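Side-chain contacts in arginase (RocF) (Helicobacter pylori, PDB 4G3H), which probably hydrolyses L-arginine to L-ornithine and urea, the single step from arginine to ornithine and urea, at a site holding two manganese ions: residues L49-R54 / Y63-E68; N93-F98 / Q160-L165. One frame throughout, in Å; residues are numbered along the deposited sequence.

Contact 1 (L49-R54 / Y63-E68); sequences LYKEFR and YLFCKE
The ring of Phe-65 is covered on one face by the CB of Lys-51, while the backbone carbonyl of Leu-49 comes in at its edge. Lys-51 CB stands 3.9 Å from the ring centroid and 23° off the normal, a CH-pi contact displaced toward the rim, where CB lies 3.6 Å from Phe-65 CG. At the edge, Leu-49 O lies in the ring plane, 3.4 Å from CE2 of Phe-65, an approach consistent with a weak attraction to the C-H rim. Tyr-50 CA approaches the same CE2 obliquely. The aliphatic part of Lys-51 then carries on across the base of the ring: CG lies anti to the backbone N (chi1 -165°), and CD reaches Phe-65 CB at 3.7 Å. No hydrogen bond joins the segments; Phe-65 alone supplies about half of the buried surface. Phe-65 projects from helix 59-78 against the C-terminal end of strand 44-50, an outermost strand of the parallel sheet in this Rossmann-like arginase fold. Tyr-50 points away from the helix, its OH bonded to Asp-18 and its ring packed on neighbouring strand 2-8. Residues 49-50 of the strand and Lys-51 just after it thus receive the helix.

Contact 2 (N93-F98 / Q160-L165); sequences NMFGIF and QKLCSL
Phe-95 carries most of this contact, setting the end of its ring against Leu-162 and Cys-163 at the C-terminal turn of helix 153-163. With chi1 at 175° the ring swings opposite the backbone N and reaches out from helix 94-104 to the other segment. CZ leads: it comes within 3.3 Å of Leu-162 O, and this carbonyl oxygen lies at the ring edge, in its plane. The neighbouring CE2 meets the same oxygen at 3.8 Å and also touches the side chain of Leu-162, whose CD1 is 3.9 Å away. Leu-162 starts out from the backbone in a direction that does not face helix 94-104, yet its branch carries CD1 up to the ring, the two side chains crossing at a slant. Cys-163 contributes chiefly backbone, its CA lying 3.8 Å from CZ of Phe-95 and oblique to the ring, while CB points away and the side chain packs on Asn-142 and Val-144. Met-139 of helix 136-140 touches both Phe-95 and Leu-162, and Phe-59 of helix 59-78 also packs on Leu-162.

All three touching residues are buried, and no hydrogen bond crosses between the segments. Leu-162 O already accepts the backbone N-H of Leu-165, at 2.9 Å, where the helix gives way to a turn. The aromatic edge thus comes to an oxygen that has a conventional hydrogen bond; the approach is consistent with a weak electrostatic attraction between ring rim and carbonyl, added to the apolar contact with Leu-162.

From the N terminus, the chain leaves strand 44-50 and enters helix 59-78, and contact 1 closes this short connection with only eight residues between its segments. Contact 2 opens later, at helix 94-104, and closes a much longer excursion of 61 residues on reaching the end of helix 153-163. The two loops follow in series, neither nesting nor crossing, yet they meet in space, their centres 10 Å apart. Tyr-63 of helix 59-78 forms a cation-pi pair with Lys-161 and packs on Leu-165, while Tyr-50 touches Asn-93. Contact 1 thus joins an outer strand to its following helix, and contact 2 joins helix 94-104 to the end of helix 153-163, which also packs on helix 59-78.

Contact 1 (L49-R54 / Y63-E68)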
# COMPACT_ATOMS: atom_id res chain seq x y z
N LEU A 49 -12.44 -9.08 -4.41
CA LEU A 49 -12.16 -10.20 -3.52
C LEU A 49 -10.70 -10.64 -3.61
O LEU A 49 -10.08 -10.58 -4.68
CB LEU A 49 -13.07 -11.39 -3.85
CG LEU A 49 -14.58 -11.11 -3.80
CD1 LEU A 49 -15.33 -12.40 -4.06
CD2 LEU A 49 -14.96 -10.53 -2.44
N TYR A 50 -10.16 -11.08 -2.48
CA TYR A 50 -8.78 -11.53 -2.45
C TYR A 50 -8.65 -12.82 -1.65
O TYR A 50 -9.55 -13.21 -0.92
CB TYR A 50 -7.87 -10.44 -1.85
CG TYR A 50 -8.04 -10.20 -0.36
CD1 TYR A 50 -7.31 -10.94 0.57
CD2 TYR A 50 -8.91 -9.22 0.11
CE1 TYR A 50 -7.45 -10.72 1.95
CE2 TYR A 50 -9.06 -8.99 1.50
CZ TYR A 50 -8.32 -9.74 2.40
OH TYR A 50 -8.43 -9.51 3.76
N LYS A 51 -7.51 -13.47 -1.81
CA LYS A 51 -7.21 -14.72 -1.13
C LYS A 51 -5.94 -14.48 -0.33
O LYS A 51 -4.96 -13.95 -0.85
CB LYS A 51 -6.99 -15.83 -2.14
CG LYS A 51 -7.03 -17.22 -1.55
CD LYS A 51 -6.80 -18.26 -2.63
CE LYS A 51 -7.38 -19.60 -2.21
NZ LYS A 51 -8.85 -19.49 -2.04
N GLU A 52 -5.95 -14.87 0.94
CA GLU A 52 -4.78 -14.69 1.79
C GLU A 52 -3.65 -15.63 1.39
O GLU A 52 -3.88 -16.81 1.12
CB GLU A 52 -5.14 -14.93 3.25
CG GLU A 52 -3.96 -14.82 4.20
CD GLU A 52 -4.29 -15.27 5.61
OE1 GLU A 52 -3.40 -15.15 6.48
OE2 GLU A 52 -5.42 -15.73 5.84
N PHE A 53 -2.43 -15.12 1.36
CA PHE A 53 -1.27 -15.94 1.01
C PHE A 53 -0.71 -16.58 2.27
O PHE A 53 -0.24 -15.89 3.17
CB PHE A 53 -0.20 -15.08 0.32
CG PHE A 53 0.98 -15.86 -0.17
CD1 PHE A 53 0.83 -17.15 -0.69
CD2 PHE A 53 2.25 -15.30 -0.14
CE1 PHE A 53 1.92 -17.86 -1.18
CE2 PHE A 53 3.36 -16.00 -0.63
CZ PHE A 53 3.19 -17.28 -1.15
N ARG A 54 -0.77 -17.91 2.34
CA ARG A 54 -0.27 -18.64 3.51
C ARG A 54 0.99 -19.42 3.16
O ARG A 54 1.27 -20.47 3.74
CB ARG A 54 -1.35 -19.59 4.05
CG ARG A 54 -2.62 -18.88 4.51
CD ARG A 54 -3.62 -19.83 5.17
NE ARG A 54 -4.03 -20.89 4.27
CZ ARG A 54 -5.27 -21.14 3.85
NH1 ARG A 54 -5.47 -22.15 3.03
NH2 ARG A 54 -6.30 -20.40 4.25
N TYR A 63 -1.55 -18.55 -6.00
CA TYR A 63 -1.03 -18.24 -7.32
C TYR A 63 -2.16 -18.13 -8.33
O TYR A 63 -2.29 -17.13 -9.03
CB TYR A 63 -0.05 -19.32 -7.77
CG TYR A 63 0.42 -19.13 -9.20
CD1 TYR A 63 1.38 -18.17 -9.51
CD2 TYR A 63 -0.13 -19.88 -10.23
CE1 TYR A 63 1.78 -17.97 -10.83
CE2 TYR A 63 0.26 -19.69 -11.55
CZ TYR A 63 1.22 -18.73 -11.84
OH TYR A 63 1.61 -18.53 -13.14
N LEU A 64 -2.97 -19.18 -8.41
CA LEU A 64 -4.08 -19.22 -9.35
C LEU A 64 -5.08 -18.10 -9.12
O LEU A 64 -5.54 -17.47 -10.07
CB LEU A 64 -4.80 -20.57 -9.26
CG LEU A 64 -4.02 -21.79 -9.75
CD1 LEU A 64 -4.85 -23.04 -9.53
CD2 LEU A 64 -3.68 -21.62 -11.23
N PHE A 65 -5.41 -17.84 -7.86
CA PHE A 65 -6.37 -16.79 -7.54
C PHE A 65 -5.87 -15.44 -8.04
O PHE A 65 -6.62 -14.69 -8.66
CB PHE A 65 -6.63 -16.71 -6.04
CG PHE A 65 -7.80 -15.84 -5.68
CD1 PHE A 65 -9.09 -16.37 -5.61
CD2 PHE A 65 -7.63 -14.47 -5.46
CE1 PHE A 65 -10.18 -15.56 -5.32
CE2 PHE A 65 -8.72 -13.65 -5.17
CZ PHE A 65 -10.00 -14.19 -5.11
N CYS A 66 -4.61 -15.13 -7.76
CA CYS A 66 -4.03 -13.87 -8.19
C CYS A 66 -4.04 -13.73 -9.70
O CYS A 66 -4.47 -12.71 -10.24
CB CYS A 66 -2.60 -13.73 -7.66
SG CYS A 66 -2.50 -13.33 -5.91
N LYS A 67 -3.56 -14.76 -10.39
CA LYS A 67 -3.51 -14.73 -11.85
C LYS A 67 -4.89 -14.66 -12.50
O LYS A 67 -5.08 -13.95 -13.48
CB LYS A 67 -2.78 -15.97 -12.38
CG LYS A 67 -2.98 -16.19 -13.88
CD LYS A 67 -2.29 -17.45 -14.38
CE LYS A 67 -0.78 -17.27 -14.47
NZ LYS A 67 -0.12 -18.46 -15.08
N GLU A 68 -5.85 -15.39 -11.95
CA GLU A 68 -7.18 -15.44 -12.54
C GLU A 68 -8.23 -14.47 -12.01
O GLU A 68 -9.15 -14.11 -12.74
CB GLU A 68 -7.73 -16.87 -12.43
CG GLU A 68 -6.78 -17.93 -12.96
CD GLU A 68 -7.34 -19.34 -12.80
OE1 GLU A 68 -7.67 -19.73 -11.66
OE2 GLU A 68 -7.44 -20.05 -13.82

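Contact 2 (N93-F98 / Q160-L165)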
# COMPACT_ATOMS: atom_id res chain seq x y z
N ASN A 93 -1.81 -7.63 0.34
CA ASN A 93 -2.55 -7.52 -0.92
C ASN A 93 -1.90 -6.56 -1.91
O ASN A 93 -2.26 -6.53 -3.09
CB ASN A 93 -4.00 -7.07 -0.68
CG ASN A 93 -4.81 -8.11 0.08
OD1 ASN A 93 -4.60 -9.31 -0.08
ND2 ASN A 93 -5.75 -7.64 0.90
N MET A 94 -0.95 -5.76 -1.42
CA MET A 94 -0.26 -4.80 -2.26
C MET A 94 0.44 -5.49 -3.43
O MET A 94 0.57 -4.92 -4.50
CB MET A 94 0.75 -4.01 -1.41
CG MET A 94 1.54 -2.95 -2.16
SD MET A 94 3.12 -3.55 -2.81
CE MET A 94 3.74 -2.06 -3.64
N PHE A 95 0.88 -6.73 -3.22
CA PHE A 95 1.56 -7.45 -4.30
C PHE A 95 0.67 -7.61 -5.53
O PHE A 95 1.00 -7.11 -6.61
CB PHE A 95 2.01 -8.84 -3.83
CG PHE A 95 2.61 -9.67 -4.93
CD1 PHE A 95 3.79 -9.26 -5.55
CD2 PHE A 95 1.98 -10.82 -5.38
CE1 PHE A 95 4.32 -9.99 -6.61
CE2 PHE A 95 2.51 -11.56 -6.44
CZ PHE A 95 3.68 -11.14 -7.06
N GLY A 96 -0.45 -8.30 -5.36
CA GLY A 96 -1.36 -8.51 -6.47
C GLY A 96 -1.83 -7.21 -7.09
O GLY A 96 -1.91 -7.08 -8.31
N ILE A 97 -2.12 -6.22 -6.26
CA ILE A 97 -2.58 -4.92 -6.75
C ILE A 97 -1.50 -4.22 -7.59
O ILE A 97 -1.78 -3.69 -8.67
CB ILE A 97 -2.96 -3.99 -5.56
CG1 ILE A 97 -4.20 -4.53 -4.85
CG2 ILE A 97 -3.23 -2.58 -6.07
CD1 ILE A 97 -4.51 -3.82 -3.54
N PHE A 98 -0.27 -4.21 -7.08
CA PHE A 98 0.83 -3.55 -7.76
C PHE A 98 1.24 -4.26 -9.06
O PHE A 98 1.61 -3.61 -10.03
CB PHE A 98 2.04 -3.43 -6.82
CG PHE A 98 3.11 -2.52 -7.33
CD1 PHE A 98 2.87 -1.16 -7.50
CD2 PHE A 98 4.37 -3.02 -7.67
CE1 PHE A 98 3.86 -0.31 -7.99
CE2 PHE A 98 5.37 -2.18 -8.16
CZ PHE A 98 5.11 -0.83 -8.33
N GLN A 160 9.54 -17.74 -8.69
CA GLN A 160 9.82 -16.93 -9.87
C GLN A 160 8.53 -16.83 -10.66
O GLN A 160 8.24 -15.80 -11.27
CB GLN A 160 10.92 -17.59 -10.72
CG GLN A 160 11.34 -16.78 -11.94
CD GLN A 160 10.35 -16.86 -13.10
OE1 GLN A 160 10.42 -16.08 -14.05
NE2 GLN A 160 9.44 -17.83 -13.03
N LYS A 161 7.75 -17.90 -10.65
CA LYS A 161 6.47 -17.94 -11.35
C LYS A 161 5.54 -16.90 -10.74
O LYS A 161 4.91 -16.11 -11.44
CB LYS A 161 5.86 -19.34 -11.23
CG LYS A 161 4.58 -19.56 -12.03
CD LYS A 161 3.69 -20.64 -11.41
CE LYS A 161 4.36 -22.00 -11.34
NZ LYS A 161 3.49 -23.01 -10.66
N LEU A 162 5.46 -16.91 -9.41
CA LEU A 162 4.61 -16.00 -8.66
C LEU A 162 5.01 -14.53 -8.77
O LEU A 162 4.20 -13.68 -9.15
CB LEU A 162 4.58 -16.44 -7.19
CG LEU A 162 3.83 -15.57 -6.19
CD1 LEU A 162 2.37 -15.46 -6.60
CD2 LEU A 162 3.95 -16.18 -4.80
N CYS A 163 6.27 -14.23 -8.43
CA CYS A 163 6.79 -12.86 -8.49
C CYS A 163 6.65 -12.30 -9.89
O CYS A 163 6.71 -11.10 -10.12
CB CYS A 163 8.27 -12.83 -8.12
SG CYS A 163 8.61 -13.33 -6.44
N SER A 164 6.53 -13.13 -10.84
CA SER A 164 6.26 -12.74 -12.13
C SER A 164 4.87 -12.57 -12.64
O SER A 164 4.72 -12.24 -13.68
CB SER A 164 6.82 -13.76 -13.00
OG SER A 164 7.83 -13.22 -13.62
N LEU A 165 3.90 -12.85 -11.87
CA LEU A 165 2.58 -12.69 -12.29
C LEU A 165 2.23 -11.35 -12.64
O LEU A 165 2.66 -10.45 -12.18
CB LEU A 165 1.69 -12.93 -11.14
CG LEU A 165 1.44 -14.24 -10.70
CD1 LEU A 165 0.75 -14.30 -9.68
CD2 LEU A 165 0.73 -14.72 -11.73